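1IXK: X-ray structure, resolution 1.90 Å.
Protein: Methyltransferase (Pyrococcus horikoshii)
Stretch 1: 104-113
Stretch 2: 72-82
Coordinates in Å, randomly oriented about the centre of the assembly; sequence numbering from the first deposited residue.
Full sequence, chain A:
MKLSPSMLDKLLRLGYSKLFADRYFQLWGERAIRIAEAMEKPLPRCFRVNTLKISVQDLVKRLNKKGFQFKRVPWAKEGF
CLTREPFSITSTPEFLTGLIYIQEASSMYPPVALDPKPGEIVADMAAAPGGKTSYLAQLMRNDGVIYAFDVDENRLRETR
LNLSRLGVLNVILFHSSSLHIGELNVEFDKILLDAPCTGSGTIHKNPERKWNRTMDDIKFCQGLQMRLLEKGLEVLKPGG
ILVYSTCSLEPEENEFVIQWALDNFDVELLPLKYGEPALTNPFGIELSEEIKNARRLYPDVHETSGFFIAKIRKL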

# COMPACT_ATOMS: atom_id res chain seq x y z
N GLU A 104 -4.28 8.22 0.59
CA GLU A 104 -3.30 8.44 -0.47
C GLU A 104 -3.59 7.55 -1.67
O GLU A 104 -4.10 6.44 -1.52
CB GLU A 104 -1.90 8.16 0.06
CG GLU A 104 -1.46 9.08 1.18
CD GLU A 104 -0.12 8.68 1.75
OE1 GLU A 104 0.82 8.49 0.96
OE2 GLU A 104 -0.01 8.56 2.99
N ALA A 105 -3.25 8.04 -2.85
CA ALA A 105 -3.48 7.28 -4.08
C ALA A 105 -2.79 5.92 -4.01
O ALA A 105 -3.39 4.90 -4.33
CB ALA A 105 -2.96 8.06 -5.28
N SER A 106 -1.53 5.91 -3.59
CA SER A 106 -0.79 4.66 -3.51
C SER A 106 -1.46 3.62 -2.61
O SER A 106 -1.44 2.43 -2.92
CB SER A 106 0.65 4.91 -3.03
OG SER A 106 0.67 5.41 -1.70
N SER A 107 -2.08 4.07 -1.52
CA SER A 107 -2.73 3.14 -0.60
C SER A 107 -3.96 2.46 -1.21
O SER A 107 -4.47 1.49 -0.66
CB SER A 107 -3.13 3.87 0.70
OG SER A 107 -4.14 4.84 0.46
N MSE A 108 -4.41 2.95 -2.36
CA MSE A 108 -5.56 2.36 -3.04
C MSE A 108 -5.16 1.16 -3.89
O MSE A 108 -5.98 0.28 -4.17
CB MSE A 108 -6.24 3.41 -3.94
CG MSE A 108 -6.85 4.60 -3.21
SE MSE A 108 -7.69 5.76 -4.35
CE MSE A 108 -7.67 7.25 -3.36
N TYR A 109 -3.90 1.10 -4.29
CA TYR A 109 -3.41 0.02 -5.14
C TYR A 109 -3.50 -1.40 -4.55
O TYR A 109 -4.06 -2.29 -5.18
CB TYR A 109 -1.96 0.31 -5.56
CG TYR A 109 -1.51 -0.38 -6.84
CD1 TYR A 109 -2.22 -1.45 -7.37
CD2 TYR A 109 -0.34 0.02 -7.49
CE1 TYR A 109 -1.78 -2.11 -8.53
CE2 TYR A 109 0.11 -0.63 -8.64
CZ TYR A 109 -0.62 -1.69 -9.15
OH TYR A 109 -0.18 -2.35 -10.28
N PRO A 110 -2.97 -1.62 -3.33
CA PRO A 110 -3.01 -2.95 -2.72
C PRO A 110 -4.37 -3.65 -2.68
O PRO A 110 -4.49 -4.79 -3.14
CB PRO A 110 -2.43 -2.71 -1.32
CG PRO A 110 -1.43 -1.63 -1.57
CD PRO A 110 -2.22 -0.68 -2.47
N PRO A 111 -5.41 -2.99 -2.15
CA PRO A 111 -6.72 -3.65 -2.11
C PRO A 111 -7.23 -4.03 -3.49
O PRO A 111 -7.77 -5.12 -3.70
CB PRO A 111 -7.63 -2.61 -1.44
CG PRO A 111 -6.69 -1.73 -0.69
CD PRO A 111 -5.48 -1.64 -1.57
N VAL A 112 -7.09 -3.11 -4.44
CA VAL A 112 -7.56 -3.34 -5.80
C VAL A 112 -6.77 -4.48 -6.45
O VAL A 112 -7.35 -5.35 -7.10
CB VAL A 112 -7.42 -2.06 -6.66
CG1 VAL A 112 -7.85 -2.33 -8.09
CG2 VAL A 112 -8.28 -0.94 -6.06
N ALA A 113 -5.46 -4.49 -6.25
CA ALA A 113 -4.63 -5.56 -6.80
C ALA A 113 -5.02 -6.92 -6.22
O ALA A 113 -5.05 -7.92 -6.93
CB ALA A 113 -3.14 -5.28 -6.52
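Stretch 2 72-82: RVPWAKEGFCL

What shape does stretch 2 take as it meets the helix? It is a cornered loop rather than a straight run: two successive type I turns carry the chain from one strand to another on a different sheet or face. Extended chain at Arg 72 and Val 73 leads into the turn from Val 73 to Ala 76, and the second follows from Ala 76 to Gly 79, with the corner at Lys 77 and Glu 78; the strand through Phe 80, Cys 81 and Leu 82 then leaves. The bond from Val 73 N to Gly 79 O, 2.9 Å, ties the two arms together, while Ala 76 N to Val 73 O, 3.1 Å, and Gly 79 N to Ala 76 O, 3.0 Å, close the turns. Arg 72 stays off the helix but braces the loop from within: its NE and NH2 each donate to Val 73 O at 2.9 Å, and a weak bond runs from Arg 72 NE to Ala 76 O, also 2.9 Å. Against this loop lies the helix beginning near Ala 105, kinked at Pro 110 and Pro 111, whose nitrogens have no bond to the preceding turn. From Val 73 to Ala 76 the loop runs roughly the same way as the helix from Ala 105 to Val 112, and from Gly 79 to Leu 82 the chain heads back the other way. Ala 105 CA lies 6.5 Å from Val 73 CA. Met 108 CA is 6.4 Å from Ala 76 CA. Tyr 109 CA is 6.0 Å from Trp 75 CA.

Where is the polar link between the two stretches? A single hydrogen bond crosses the contact: Trp 75 NE1 donates to Ala 105 O over 2.9 Å, with an N-H...O angle of 168°, so it is nearly straight. The same carbonyl accepts from Met 108 N at 3.0 Å within the first turn of the helix. The indole thus reaches the backbone edge-on, with Ala 105 O near the plane of its ring.

How do the aromatic rings meet? The five-membered ring of Trp 75 and the ring of Tyr 109 form an offset stack, their centroids 4.8 Å apart and their planes tilted by 19°. The offset brings Trp 75 CB over the tyrosine face, 4.1 Å from the ring centroid and only 8° off its normal, a CH-pi contact. Tyr 109 CB lies 3.5 Å from Trp 75 CD1. With its indole pressed to the helix by both face and edge, Trp 75 has the largest covered area of any residue in the contact.

What fills the remaining apolar surface? Ala 105, Met 108 and Val 112 all point their CA-to-CB bonds toward the loop. Ala 105 CB touches Trp 75 CZ2 at 3.9 Å, Cys 81 SG at 4.0 Å and Val 73 CG1 at 4.1 Å, so this small side chain meets three partners. Ala 76 CB sits 4.0 Å from both Met 108 CB and Val 112 CG2. The selenomethionine Met 108 extends farther, its SE 4.0 Å from Val 73 CG2 and 3.5 Å from Gly 79 CA. A CB on Gly 79 would fall 2.3 Å from Met 108 SE, a clash, so the bare glycine leaves room for the selenium.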

# COMPACT_ATOMS: atom_id res chain seq x y z
N ARG A 72 -8.63 10.93 -12.21
CA ARG A 72 -8.68 9.54 -11.79
C ARG A 72 -7.33 9.00 -11.35
O ARG A 72 -6.28 9.42 -11.84
CB ARG A 72 -9.20 8.67 -12.93
CG ARG A 72 -10.61 8.15 -12.74
CD ARG A 72 -10.69 7.15 -11.59
NE ARG A 72 -9.76 6.04 -11.76
CZ ARG A 72 -9.76 5.19 -12.79
NH1 ARG A 72 -10.67 5.32 -13.75
NH2 ARG A 72 -8.87 4.22 -12.85
N VAL A 73 -7.35 8.08 -10.39
CA VAL A 73 -6.12 7.44 -9.97
C VAL A 73 -6.12 6.25 -10.93
O VAL A 73 -7.06 5.46 -10.95
CB VAL A 73 -6.16 6.95 -8.49
CG1 VAL A 73 -6.34 8.15 -7.55
CG2 VAL A 73 -7.29 5.96 -8.29
N PRO A 74 -5.08 6.14 -11.77
CA PRO A 74 -4.94 5.08 -12.77
C PRO A 74 -5.26 3.65 -12.33
O PRO A 74 -5.96 2.92 -13.03
CB PRO A 74 -3.48 5.22 -13.20
CG PRO A 74 -3.22 6.69 -13.04
CD PRO A 74 -3.87 6.97 -11.71
N TRP A 75 -4.76 3.27 -11.17
CA TRP A 75 -4.93 1.91 -10.66
C TRP A 75 -6.16 1.62 -9.80
O TRP A 75 -6.28 0.52 -9.26
CB TRP A 75 -3.66 1.52 -9.90
CG TRP A 75 -3.23 2.54 -8.87
CD1 TRP A 75 -3.68 2.65 -7.58
CD2 TRP A 75 -2.27 3.59 -9.05
NE1 TRP A 75 -3.06 3.70 -6.95
CE2 TRP A 75 -2.18 4.29 -7.82
CE3 TRP A 75 -1.46 4.00 -10.12
CZ2 TRP A 75 -1.34 5.39 -7.65
CZ3 TRP A 75 -0.62 5.09 -9.94
CH2 TRP A 75 -0.56 5.77 -8.71
N ALA A 76 -7.07 2.58 -9.68
CA ALA A 76 -8.28 2.37 -8.87
C ALA A 76 -9.45 3.14 -9.47
O ALA A 76 -9.45 4.37 -9.47
CB ALA A 76 -8.02 2.83 -7.44
N LYS A 77 -10.43 2.41 -9.98
CA LYS A 77 -11.59 3.05 -10.61
C LYS A 77 -12.39 3.96 -9.67
O LYS A 77 -13.04 4.91 -10.13
CB LYS A 77 -12.52 1.99 -11.20
CG LYS A 77 -13.06 1.00 -10.19
CD LYS A 77 -14.12 0.09 -10.81
CE LYS A 77 -13.57 -0.69 -11.99
NZ LYS A 77 -12.42 -1.54 -11.60
N GLU A 78 -12.34 3.67 -8.38
CA GLU A 78 -13.06 4.46 -7.38
C GLU A 78 -12.24 5.62 -6.82
O GLU A 78 -12.75 6.42 -6.03
CB GLU A 78 -13.49 3.57 -6.20
CG GLU A 78 -14.45 2.42 -6.53
CD GLU A 78 -13.78 1.21 -7.15
OE1 GLU A 78 -12.54 1.09 -7.07
OE2 GLU A 78 -14.51 0.37 -7.73
N GLY A 79 -10.97 5.72 -7.22
CA GLY A 79 -10.11 6.77 -6.68
C GLY A 79 -9.89 7.99 -7.56
O GLY A 79 -9.76 7.89 -8.77
N PHE A 80 -9.83 9.16 -6.92
CA PHE A 80 -9.63 10.42 -7.62
C PHE A 80 -8.76 11.33 -6.76
O PHE A 80 -8.79 11.24 -5.53
CB PHE A 80 -10.98 11.11 -7.85
CG PHE A 80 -11.94 10.30 -8.67
CD1 PHE A 80 -11.99 10.45 -10.05
CD2 PHE A 80 -12.78 9.38 -8.06
CE1 PHE A 80 -12.88 9.69 -10.81
CE2 PHE A 80 -13.67 8.62 -8.81
CZ PHE A 80 -13.72 8.77 -10.19
N CYS A 81 -7.98 12.20 -7.40
CA CYS A 81 -7.15 13.14 -6.67
C CYS A 81 -7.59 14.55 -7.06
O CYS A 81 -7.76 14.88 -8.24
CB CYS A 81 -5.66 12.92 -6.97
SG CYS A 81 -5.00 11.34 -6.32
N LEU A 82 -7.80 15.38 -6.05
CA LEU A 82 -8.27 16.75 -6.24
C LEU A 82 -7.35 17.70 -6.99
O LEU A 82 -6.14 17.73 -6.75
CB LEU A 82 -8.63 17.34 -4.88
CG LEU A 82 -9.84 16.70 -4.22
CD1 LEU A 82 -9.81 16.94 -2.72
CD2 LEU A 82 -11.11 17.28 -4.86